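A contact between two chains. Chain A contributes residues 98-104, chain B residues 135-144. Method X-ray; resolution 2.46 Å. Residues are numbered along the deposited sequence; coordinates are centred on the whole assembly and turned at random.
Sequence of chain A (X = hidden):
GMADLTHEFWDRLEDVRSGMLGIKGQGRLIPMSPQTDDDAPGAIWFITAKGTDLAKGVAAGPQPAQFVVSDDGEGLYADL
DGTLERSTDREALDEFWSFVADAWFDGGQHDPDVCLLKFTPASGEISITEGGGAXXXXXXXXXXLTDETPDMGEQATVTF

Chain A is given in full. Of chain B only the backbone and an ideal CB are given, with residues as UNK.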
# COMPACT_ATOMS: atom_id res chain seq x y z
N SER A 98 -22.34 2.77 -1.37
CA SER A 98 -22.31 3.38 -0.03
C SER A 98 -22.66 4.87 -0.02
O SER A 98 -22.84 5.48 -1.08
CB SER A 98 -20.92 3.17 0.59
OG SER A 98 -19.92 3.82 -0.17
N PHE A 99 -22.77 5.43 1.19
CA PHE A 99 -23.02 6.87 1.42
C PHE A 99 -21.90 7.76 0.83
O PHE A 99 -22.16 8.90 0.45
CB PHE A 99 -23.23 7.18 2.92
CG PHE A 99 -21.96 7.11 3.76
CD1 PHE A 99 -21.24 8.27 4.06
CD2 PHE A 99 -21.49 5.88 4.24
CE1 PHE A 99 -20.05 8.21 4.83
CE2 PHE A 99 -20.31 5.81 5.01
CZ PHE A 99 -19.59 6.98 5.31
N VAL A 100 -20.67 7.23 0.78
CA VAL A 100 -19.52 7.92 0.18
C VAL A 100 -19.73 8.04 -1.34
O VAL A 100 -19.51 9.12 -1.90
CB VAL A 100 -18.16 7.21 0.49
CG1 VAL A 100 -16.99 7.89 -0.22
CG2 VAL A 100 -17.91 7.17 1.99
N ALA A 101 -20.16 6.95 -1.98
CA ALA A 101 -20.48 6.93 -3.42
C ALA A 101 -21.56 7.94 -3.83
O ALA A 101 -21.52 8.47 -4.94
CB ALA A 101 -20.86 5.52 -3.88
N ASP A 102 -22.53 8.19 -2.94
CA ASP A 102 -23.58 9.22 -3.16
C ASP A 102 -23.01 10.65 -3.22
O ASP A 102 -23.55 11.49 -3.93
CB ASP A 102 -24.67 9.16 -2.07
CG ASP A 102 -25.63 8.01 -2.27
OD1 ASP A 102 -26.31 7.98 -3.31
OD2 ASP A 102 -25.75 7.16 -1.36
N ALA A 103 -21.94 10.90 -2.46
CA ALA A 103 -21.26 12.21 -2.44
C ALA A 103 -20.55 12.50 -3.77
O ALA A 103 -20.70 13.59 -4.33
CB ALA A 103 -20.27 12.29 -1.28
N TRP A 104 -19.79 11.52 -4.27
CA TRP A 104 -19.07 11.64 -5.55
C TRP A 104 -19.98 11.68 -6.78
O TRP A 104 -19.71 12.44 -7.72
CB TRP A 104 -18.02 10.52 -5.70
CG TRP A 104 -16.80 10.73 -4.86
CD1 TRP A 104 -16.62 10.35 -3.56
CD2 TRP A 104 -15.59 11.38 -5.26
NE1 TRP A 104 -15.37 10.72 -3.13
CE2 TRP A 104 -14.71 11.35 -4.15
CE3 TRP A 104 -15.16 11.98 -6.46
CZ2 TRP A 104 -13.42 11.91 -4.20
CZ3 TRP A 104 -13.87 12.54 -6.51
CH2 TRP A 104 -13.01 12.50 -5.38
N UNK B 135 -13.44 17.50 8.22
CA UNK B 135 -13.56 17.95 6.82
C UNK B 135 -14.32 16.92 5.98
O UNK B 135 -15.12 17.31 5.13
CB UNK B 135 -12.18 18.20 6.22
N UNK B 136 -14.06 15.63 6.21
CA UNK B 136 -14.77 14.53 5.53
C UNK B 136 -16.29 14.65 5.73
O UNK B 136 -17.05 14.53 4.77
CB UNK B 136 -14.28 13.18 6.05
N UNK B 137 -16.70 14.90 6.98
CA UNK B 137 -18.11 15.11 7.35
C UNK B 137 -18.71 16.34 6.65
O UNK B 137 -19.86 16.30 6.20
CB UNK B 137 -18.23 15.27 8.87
N UNK B 138 -17.93 17.42 6.57
CA UNK B 138 -18.34 18.66 5.90
C UNK B 138 -18.48 18.48 4.38
O UNK B 138 -19.47 18.92 3.80
CB UNK B 138 -17.33 19.77 6.20
N UNK B 139 -17.47 17.85 3.77
CA UNK B 139 -17.47 17.59 2.31
C UNK B 139 -18.64 16.72 1.83
O UNK B 139 -19.14 16.93 0.72
CB UNK B 139 -16.16 16.91 1.91
N UNK B 140 -19.06 15.76 2.66
CA UNK B 140 -20.23 14.91 2.36
C UNK B 140 -21.53 15.72 2.48
O UNK B 140 -22.42 15.57 1.64
CB UNK B 140 -20.27 13.70 3.30
N UNK B 141 -21.63 16.56 3.51
CA UNK B 141 -22.78 17.47 3.70
C UNK B 141 -22.84 18.49 2.55
O UNK B 141 -23.91 18.76 2.02
CB UNK B 141 -22.68 18.19 5.04
N UNK B 142 -21.67 19.02 2.17
CA UNK B 142 -21.52 19.96 1.04
C UNK B 142 -21.92 19.33 -0.30
O UNK B 142 -22.54 19.99 -1.12
CB UNK B 142 -20.07 20.45 0.96
N UNK B 143 -21.55 18.05 -0.49
CA UNK B 143 -21.87 17.29 -1.72
C UNK B 143 -23.36 17.23 -2.04
O UNK B 143 -23.74 17.31 -3.21
CB UNK B 143 -21.34 15.86 -1.60
N UNK B 144 -24.19 17.09 -1.01
CA UNK B 144 -25.66 17.09 -1.17
C UNK B 144 -26.21 18.51 -1.35
O UNK B 144 -27.19 18.69 -2.07
CB UNK B 144 -26.32 16.43 0.04

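The ten positions of chain B form continuous helix, with phi/psi values near -65/-40 throughout, so backbone angles alone exclude little. The helix crosses the chain A helix at 55°, with the axes 8.9 Å apart at closest approach. Such a separation calls for small side chains near the crossing and permits larger ones where the helices diverge.

Position 135 has no chain A atom within 5.5 Å of its ideal CB, and many residues, polar or charged, would suit it. It is R135(B), an extended side chain that turns to its own helix.

At 136 CA-to-CB points sideways, and again nothing of chain A lies within 5.5 Å of the ideal CB. Chain A does offer apolar surface farther out, the ring of F99(A) and CG2 of V100(A), so a long or broad apolar residue such as Phe or Met could reach it, while a short one, or even Leu, would fall short. The residue is F136(B), chi1 t. Its CZ comes 3.8 Å from CG2 of V100(A), and its CE2 4.1 Å from CE1 of F99(A). Both atoms meet the F136(B) ring at its edge, so this is packing without a stack.

Positions 137 and 138 are out of reach of chain A, leaving the choice open; they hold L137(B) and Y138(B).

Position 139 points sideways, with no chain A partner near its ideal CB. One turn after 135, it could suit a residue that pairs along the helix. E139(B) does so: its OE2 receives a weak hydrogen bond from NE of R135(B) at 3.5 Å, part of a salt bridge.

The ideal CB of 140 lies 4.8 Å from CB of A103(A), close enough for apolar contact once the side chain extends. With A103(A) and the F99(A) ring as neighbours, Ile, Leu, Val or Met would all be plausible. The residue is I140(B), in the m, t rotamer. Its CD1 comes 3.6 Å from CE1 of F99(A), near the plane of that ring and at its edge, while its CG1 lies 4.2 Å from CB of A103(A).

Positions 141 and 142 are out of reach and indifferent to chain A; A141(B) and K142(B) occupy them.

Position 143 is the most constrained. CA-to-CB points toward chain A, the CA lies 5.2 Å from that of A103(A), and the ideal CB is already 3.6 Å from O of A103(A). Ala fits, as would Gly or perhaps Ser. It is A143(B), whose CB touches CB of A103(A) at 3.7 Å, the two methyls allowing the backbones to approach.

At 144 CA-to-CB again points sideways, with no chain A atom close to the ideal CB. CB of D102(A) is the nearest surface on offer, since its carboxylate leads away, so a medium or long side chain, polar or not, could lie against it. The residue is H144(B), chi1 m; its CE1 lies 4.1 Å from CB of D102(A), which sits at the imidazole edge. No hydrogen bond crosses the contact, so here the histidine serves by packing.

Chain B, residues 135-144: RFLYEIAKAH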
# COMPACT_ATOMS: atom_id res chain seq x y z
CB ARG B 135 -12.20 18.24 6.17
CG ARG B 135 -12.34 19.00 4.83
CD ARG B 135 -11.04 19.27 4.13
NE ARG B 135 -11.26 19.95 2.85
CZ ARG B 135 -10.31 20.28 1.97
NH1 ARG B 135 -9.02 20.01 2.19
NH2 ARG B 135 -10.65 20.90 0.84
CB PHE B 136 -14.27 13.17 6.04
CG PHE B 136 -14.85 11.98 5.31
CD1 PHE B 136 -14.28 11.55 4.10
CD2 PHE B 136 -15.94 11.29 5.83
CE1 PHE B 136 -14.82 10.44 3.41
CE2 PHE B 136 -16.48 10.18 5.15
CZ PHE B 136 -15.92 9.76 3.93
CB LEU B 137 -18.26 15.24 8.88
CG LEU B 137 -19.65 15.40 9.50
CD1 LEU B 137 -20.52 14.18 9.20
CD2 LEU B 137 -19.54 15.63 11.00
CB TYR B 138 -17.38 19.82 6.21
CG TYR B 138 -17.61 21.07 5.37
CD1 TYR B 138 -18.67 21.94 5.66
CD2 TYR B 138 -16.77 21.39 4.29
CE1 TYR B 138 -18.89 23.10 4.89
CE2 TYR B 138 -16.98 22.54 3.51
CZ TYR B 138 -18.04 23.39 3.82
OH TYR B 138 -18.25 24.51 3.06
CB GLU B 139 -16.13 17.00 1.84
CG GLU B 139 -14.92 17.97 1.90
CD GLU B 139 -15.02 19.17 0.95
OE1 GLU B 139 -15.80 19.14 -0.03
OE2 GLU B 139 -14.30 20.16 1.19
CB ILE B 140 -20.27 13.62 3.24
CG1 ILE B 140 -19.16 12.67 2.76
CG2 ILE B 140 -21.63 12.92 3.18
CD1 ILE B 140 -19.08 11.38 3.53
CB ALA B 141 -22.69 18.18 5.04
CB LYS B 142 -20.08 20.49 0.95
CG LYS B 142 -19.84 21.59 -0.10
CD LYS B 142 -18.38 22.01 -0.14
CE LYS B 142 -18.14 23.06 -1.22
NZ LYS B 142 -16.72 23.51 -1.30
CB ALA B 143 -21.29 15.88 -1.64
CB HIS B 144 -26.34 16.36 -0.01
CG HIS B 144 -25.93 14.92 0.11
ND1 HIS B 144 -26.20 13.99 -0.87
CD2 HIS B 144 -25.26 14.26 1.09
CE1 HIS B 144 -25.71 12.82 -0.50
NE2 HIS B 144 -25.13 12.95 0.68
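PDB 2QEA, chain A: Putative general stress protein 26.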